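Local structure of DinB-like domain-containing protein (Thermus thermophilus, 2YQY) at residues L48-H53 against A157-A162; F135-P138 against E142-P145. The protein is of unknown function but folds as a four-helix bundle with an exposed histidine triad, which in related DinB-like proteins commonly serves as a metal site. All blocks are in the same frame, centred on the assembly; numbering follows the deposited sequence.

Contacts 1 and 2 illustrate how chemistry follows position in a helical fold. Contact 1 is partly buried and joins two helices far apart in sequence, 47-71 and 153-165, through side chains alone: aliphatic packing on its inner side, an imidazole pair further out. Contact 2 lies at the surface, between neighbouring pieces of chain, and is carried by backbone hydrogen bonds. Along the sequence it is nested within the loop that contact 1 closes. Their centres stand 21 Å apart and their nearest atoms about 9 Å, so they do not touch, yet helix 47-71 serves both: it supplies one side of contact 1 and, further along, touches Phe135 and Pro145 of contact 2.

Contact 1 (L48-H53 against A157-A162); sequences LMVAEH and AHHLKA
Val50 of helix 47-71 and His159 of helix 153-165 have the nearest CA atoms of the two segments, 6.9 Å apart. With CG1 of Val50 anti to its own backbone N (chi1 172°), that methyl reaches across the interface and meets His159 at the root of its ring, 3.7 Å from CB and 3.9 Å from ND1 of the histidine. The side chains cross at a slant, and the methyl lies against CB and the ND1 side of the imidazole. Val50 also packs on Leu40 and Trp45. Ala51, next in sequence, turns its methyl away from helix 153-165 and onto Leu28 and Val109, as expected of a helix in a four-helix bundle that shows different sides to different neighbours. One turn beyond Val50, on the more open side, His53 directs its edge at the face of His159. This is an offset edge-to-face pair, with centroids of the His53 and His159 rings 5.0 Å apart and planes inclined at 75°. CD2 of His53 leads, 3.5 Å from NE2 of His159; the two NE2 atoms of His53 and His159, though 3.7 Å apart, are not hydrogen-bonded. On the opposite face of the His159 ring sits His158 CD2, over its centre and 3.6 Å above the plane, so the imidazole is flanked on both faces. Were His159 an alanine, the His53 edge would probably lose the aromatic face it points at and a gap would open beside Val50 CG1. His155, one helical turn before His159, meets the rings of both His53 and His159; this clustering is consistent with the exposed histidine triad of the protein, although no metal is bound to His155 and His159 here.

Contact 2 (F135-P138 against E142-P145); sequences FPHP and ELNP
Phe135 and Leu143 are paired by two reciprocal backbone hydrogen bonds, the hydrogen-bonded pair of a short antiparallel beta hairpin on the surface of the bundle. Phe135 N donates to Leu143 O at 2.9 Å, and Leu143 N returns the bond to Phe135 O at 3.1 Å, nearly straight at the hydrogen (174°). Pro136 and Glu142 form the adjoining non-hydrogen-bonded pair, with their side chains side by side on the face away from the Phe135 and Leu143 side chains. Because the Glu142 chain bends at chi2 (-66°), its carboxylate folds back over the proline, OE2 coming within 3.2 Å of Pro136 CB. The other oxygen, OE1, is hydrogen-bonded to Thr134 OG1, which positions the group. Leu143 reaches across obliquely to His137, its CD1 methyl 3.7 Å from His137 CB. Further out, Trp148 NE1 gives Phe135 O a second bond, and Phe135 rests on Val64 and Arg67 of helix 47-71. Asn144 N-caps the following helix through a bond from Gly147 N to its OD1. Over one face of the Phe135 ring, offset toward the rim, Pro136 CD sits 3.4 Å above the plane.

Contact 1 (L48-H53 against A157-A162)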
loop_
_atom_site.group_PDB
_atom_site.type_symbol
_atom_site.label_atom_id
_atom_site.label_comp_id
_atom_site.label_asym_id
_atom_site.label_seq_id
_atom_site.Cartn_x
_atom_site.Cartn_y
_atom_site.Cartn_z
ATOM N N LEU A 48 -10.084 7.763 6.069
ATOM C CA LEU A 48 -10.218 6.336 6.366
ATOM C C LEU A 48 -10.454 5.435 5.127
ATOM O O LEU A 48 -10.029 4.294 5.097
ATOM C CB LEU A 48 -11.322 6.124 7.414
ATOM C CG LEU A 48 -10.964 6.619 8.815
ATOM C CD1 LEU A 48 -12.231 6.665 9.704
ATOM C CD2 LEU A 48 -9.850 5.755 9.457
ATOM N N MET A 49 -11.167 5.945 4.137
ATOM C CA MET A 49 -11.341 5.245 2.853
ATOM C C MET A 49 -10.021 5.226 2.104
ATOM O O MET A 49 -9.670 4.219 1.505
ATOM C CB MET A 49 -12.410 5.933 2.018
ATOM C CG MET A 49 -13.812 5.815 2.594
ATOM S SD MET A 49 -15.128 6.819 1.849
ATOM C CE MET A 49 -16.080 6.978 3.327
ATOM N N VAL A 50 -9.272 6.333 2.160
ATOM C CA VAL A 50 -7.973 6.350 1.521
ATOM C C VAL A 50 -7.122 5.220 2.129
ATOM O O VAL A 50 -6.524 4.443 1.406
ATOM C CB VAL A 50 -7.247 7.717 1.701
ATOM C CG1 VAL A 50 -5.822 7.639 1.184
ATOM C CG2 VAL A 50 -8.028 8.839 0.996
ATOM N N ALA A 51 -7.065 5.155 3.458
ATOM C CA ALA A 51 -6.244 4.150 4.163
ATOM C C ALA A 51 -6.671 2.709 3.824
ATOM O O ALA A 51 -5.835 1.852 3.605
ATOM C CB ALA A 51 -6.292 4.392 5.678
ATOM N N GLU A 52 -7.980 2.451 3.798
ATOM C CA GLU A 52 -8.503 1.139 3.395
ATOM C C GLU A 52 -8.062 0.812 1.964
ATOM O O GLU A 52 -7.636 -0.319 1.693
ATOM C CB GLU A 52 -10.044 1.089 3.552
ATOM C CG GLU A 52 -10.667 -0.047 2.802
ATOM C CD GLU A 52 -12.170 0.053 2.614
ATOM O OE1 GLU A 52 -12.760 1.164 2.705
ATOM O OE2 GLU A 52 -12.773 -1.017 2.360
ATOM N N HIS A 53 -8.094 1.809 1.072
ATOM C CA HIS A 53 -7.594 1.641 -0.303
ATOM C C HIS A 53 -6.118 1.209 -0.352
ATOM O O HIS A 53 -5.763 0.286 -1.059
ATOM C CB HIS A 53 -7.770 2.941 -1.100
ATOM C CG HIS A 53 -7.218 2.882 -2.499
ATOM N ND1 HIS A 53 -7.776 2.109 -3.492
ATOM C CD2 HIS A 53 -6.158 3.509 -3.063
ATOM C CE1 HIS A 53 -7.070 2.239 -4.604
ATOM N NE2 HIS A 53 -6.091 3.101 -4.373
ATOM N N ALA A 157 3.128 6.280 -1.023
ATOM C CA ALA A 157 3.673 7.644 -0.946
ATOM C C ALA A 157 2.651 8.657 -1.500
ATOM O O ALA A 157 2.391 9.714 -0.924
ATOM C CB ALA A 157 5.047 7.756 -1.673
ATOM N N HIS A 158 2.052 8.303 -2.620
ATOM C CA HIS A 158 1.066 9.158 -3.250
ATOM C C HIS A 158 -0.138 9.448 -2.304
ATOM O O HIS A 158 -0.565 10.621 -2.134
ATOM C CB HIS A 158 0.566 8.510 -4.538
ATOM C CG HIS A 158 -0.619 9.216 -5.111
ATOM N ND1 HIS A 158 -0.502 10.239 -6.027
ATOM C CD2 HIS A 158 -1.941 9.090 -4.844
ATOM C CE1 HIS A 158 -1.704 10.710 -6.313
ATOM N NE2 HIS A 158 -2.595 10.039 -5.600
ATOM N N HIS A 159 -0.668 8.397 -1.671
ATOM C CA HIS A 159 -1.880 8.581 -0.827
ATOM C C HIS A 159 -1.554 9.266 0.488
ATOM O O HIS A 159 -2.311 10.092 0.960
ATOM C CB HIS A 159 -2.642 7.265 -0.661
ATOM C CG HIS A 159 -3.339 6.856 -1.933
ATOM N ND1 HIS A 159 -4.419 7.546 -2.432
ATOM C CD2 HIS A 159 -3.021 5.936 -2.873
ATOM C CE1 HIS A 159 -4.768 7.040 -3.603
ATOM N NE2 HIS A 159 -3.941 6.045 -3.882
ATOM N N LEU A 160 -0.401 8.946 1.056
ATOM C CA LEU A 160 0.101 9.693 2.211
ATOM C C LEU A 160 0.227 11.203 1.917
ATOM O O LEU A 160 -0.241 12.035 2.676
ATOM C CB LEU A 160 1.457 9.111 2.645
ATOM C CG LEU A 160 2.220 9.830 3.768
ATOM C CD1 LEU A 160 1.390 9.800 5.082
ATOM C CD2 LEU A 160 3.620 9.207 3.912
ATOM N N LYS A 161 0.874 11.545 0.808
ATOM C CA LYS A 161 0.979 12.935 0.365
ATOM C C LYS A 161 -0.382 13.651 0.222
ATOM O O LYS A 161 -0.523 14.834 0.610
ATOM C CB LYS A 161 1.741 12.982 -0.952
ATOM C CG LYS A 161 2.533 14.206 -1.174
ATOM C CD LYS A 161 3.367 14.023 -2.427
ATOM C CE LYS A 161 4.515 13.044 -2.216
ATOM N NZ LYS A 161 5.826 13.757 -2.302
ATOM N N ALA A 162 -1.365 12.955 -0.350
ATOM C CA ALA A 162 -2.723 13.497 -0.505
ATOM C C ALA A 162 -3.395 13.777 0.854
ATOM O O ALA A 162 -3.992 14.829 1.055
ATOM C CB ALA A 162 -3.573 12.559 -1.343
#

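Contact 2 (F135-P138 against E142-P145)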
loop_
_atom_site.group_PDB
_atom_site.type_symbol
_atom_site.label_atom_id
_atom_site.label_comp_id
_atom_site.label_asym_id
_atom_site.label_seq_id
_atom_site.Cartn_x
_atom_site.Cartn_y
_atom_site.Cartn_z
ATOM N N PHE A 135 3.133 -9.499 -14.590
ATOM C CA PHE A 135 1.681 -9.576 -14.449
ATOM C C PHE A 135 1.173 -8.142 -14.683
ATOM O O PHE A 135 1.854 -7.190 -14.274
ATOM C CB PHE A 135 1.279 -10.164 -13.074
ATOM C CG PHE A 135 -0.205 -10.398 -12.925
ATOM C CD1 PHE A 135 -0.784 -11.594 -13.326
ATOM C CD2 PHE A 135 -1.036 -9.383 -12.457
ATOM C CE1 PHE A 135 -2.173 -11.796 -13.226
ATOM C CE2 PHE A 135 -2.425 -9.574 -12.383
ATOM C CZ PHE A 135 -2.993 -10.763 -12.759
ATOM N N PRO A 136 0.026 -7.982 -15.379
ATOM C CA PRO A 136 -0.435 -6.616 -15.692
ATOM C C PRO A 136 -0.900 -5.772 -14.504
ATOM O O PRO A 136 -1.736 -6.226 -13.691
ATOM C CB PRO A 136 -1.552 -6.812 -16.734
ATOM C CG PRO A 136 -2.029 -8.239 -16.521
ATOM C CD PRO A 136 -0.815 -9.023 -16.010
ATOM N N HIS A 137 -0.347 -4.557 -14.422
ATOM C CA HIS A 137 -0.779 -3.564 -13.440
ATOM C C HIS A 137 -1.730 -2.636 -14.202
ATOM O O HIS A 137 -1.433 -2.238 -15.311
ATOM C CB HIS A 137 0.422 -2.780 -12.861
ATOM C CG HIS A 137 0.038 -1.772 -11.808
ATOM N ND1 HIS A 137 0.382 -1.903 -10.473
ATOM C CD2 HIS A 137 -0.702 -0.642 -11.897
ATOM C CE1 HIS A 137 -0.115 -0.882 -9.788
ATOM N NE2 HIS A 137 -0.784 -0.107 -10.629
ATOM N N PRO A 138 -2.912 -2.352 -13.639
ATOM C CA PRO A 138 -3.875 -1.482 -14.341
ATOM C C PRO A 138 -3.350 -0.103 -14.890
ATOM O O PRO A 138 -3.851 0.444 -15.903
ATOM C CB PRO A 138 -4.977 -1.266 -13.280
ATOM C CG PRO A 138 -4.425 -1.820 -11.964
ATOM C CD PRO A 138 -3.464 -2.902 -12.378
ATOM N N GLU A 142 2.678 -4.166 -17.848
ATOM C CA GLU A 142 3.295 -5.440 -17.451
ATOM C C GLU A 142 4.460 -5.175 -16.530
ATOM O O GLU A 142 5.436 -4.550 -16.918
ATOM C CB GLU A 142 3.774 -6.241 -18.681
ATOM C CG GLU A 142 2.664 -6.818 -19.538
ATOM C CD GLU A 142 1.836 -7.902 -18.838
ATOM O OE1 GLU A 142 2.407 -8.835 -18.212
ATOM O OE2 GLU A 142 0.606 -7.820 -18.935
ATOM N N LEU A 143 4.341 -5.621 -15.293
ATOM C CA LEU A 143 5.391 -5.419 -14.289
ATOM C C LEU A 143 5.865 -6.742 -13.733
ATOM O O LEU A 143 5.049 -7.644 -13.489
ATOM C CB LEU A 143 4.867 -4.544 -13.127
ATOM C CG LEU A 143 4.461 -3.084 -13.370
ATOM C CD1 LEU A 143 4.002 -2.460 -12.067
ATOM C CD2 LEU A 143 5.600 -2.271 -13.965
ATOM N N ASN A 144 7.176 -6.842 -13.480
ATOM C CA ASN A 144 7.718 -8.042 -12.812
ATOM C C ASN A 144 7.642 -7.768 -11.320
ATOM O O ASN A 144 7.163 -6.717 -10.936
ATOM C CB ASN A 144 9.153 -8.338 -13.265
ATOM C CG ASN A 144 10.092 -7.148 -13.087
ATOM O OD1 ASN A 144 10.028 -6.389 -12.104
ATOM N ND2 ASN A 144 10.989 -6.981 -14.064
ATOM N N PRO A 145 8.101 -8.704 -10.465
ATOM C CA PRO A 145 7.993 -8.434 -9.022
ATOM C C PRO A 145 8.628 -7.095 -8.545
ATOM O O PRO A 145 8.044 -6.422 -7.671
ATOM C CB PRO A 145 8.718 -9.642 -8.388
ATOM C CG PRO A 145 8.566 -10.763 -9.421
ATOM C CD PRO A 145 8.689 -10.038 -10.743
#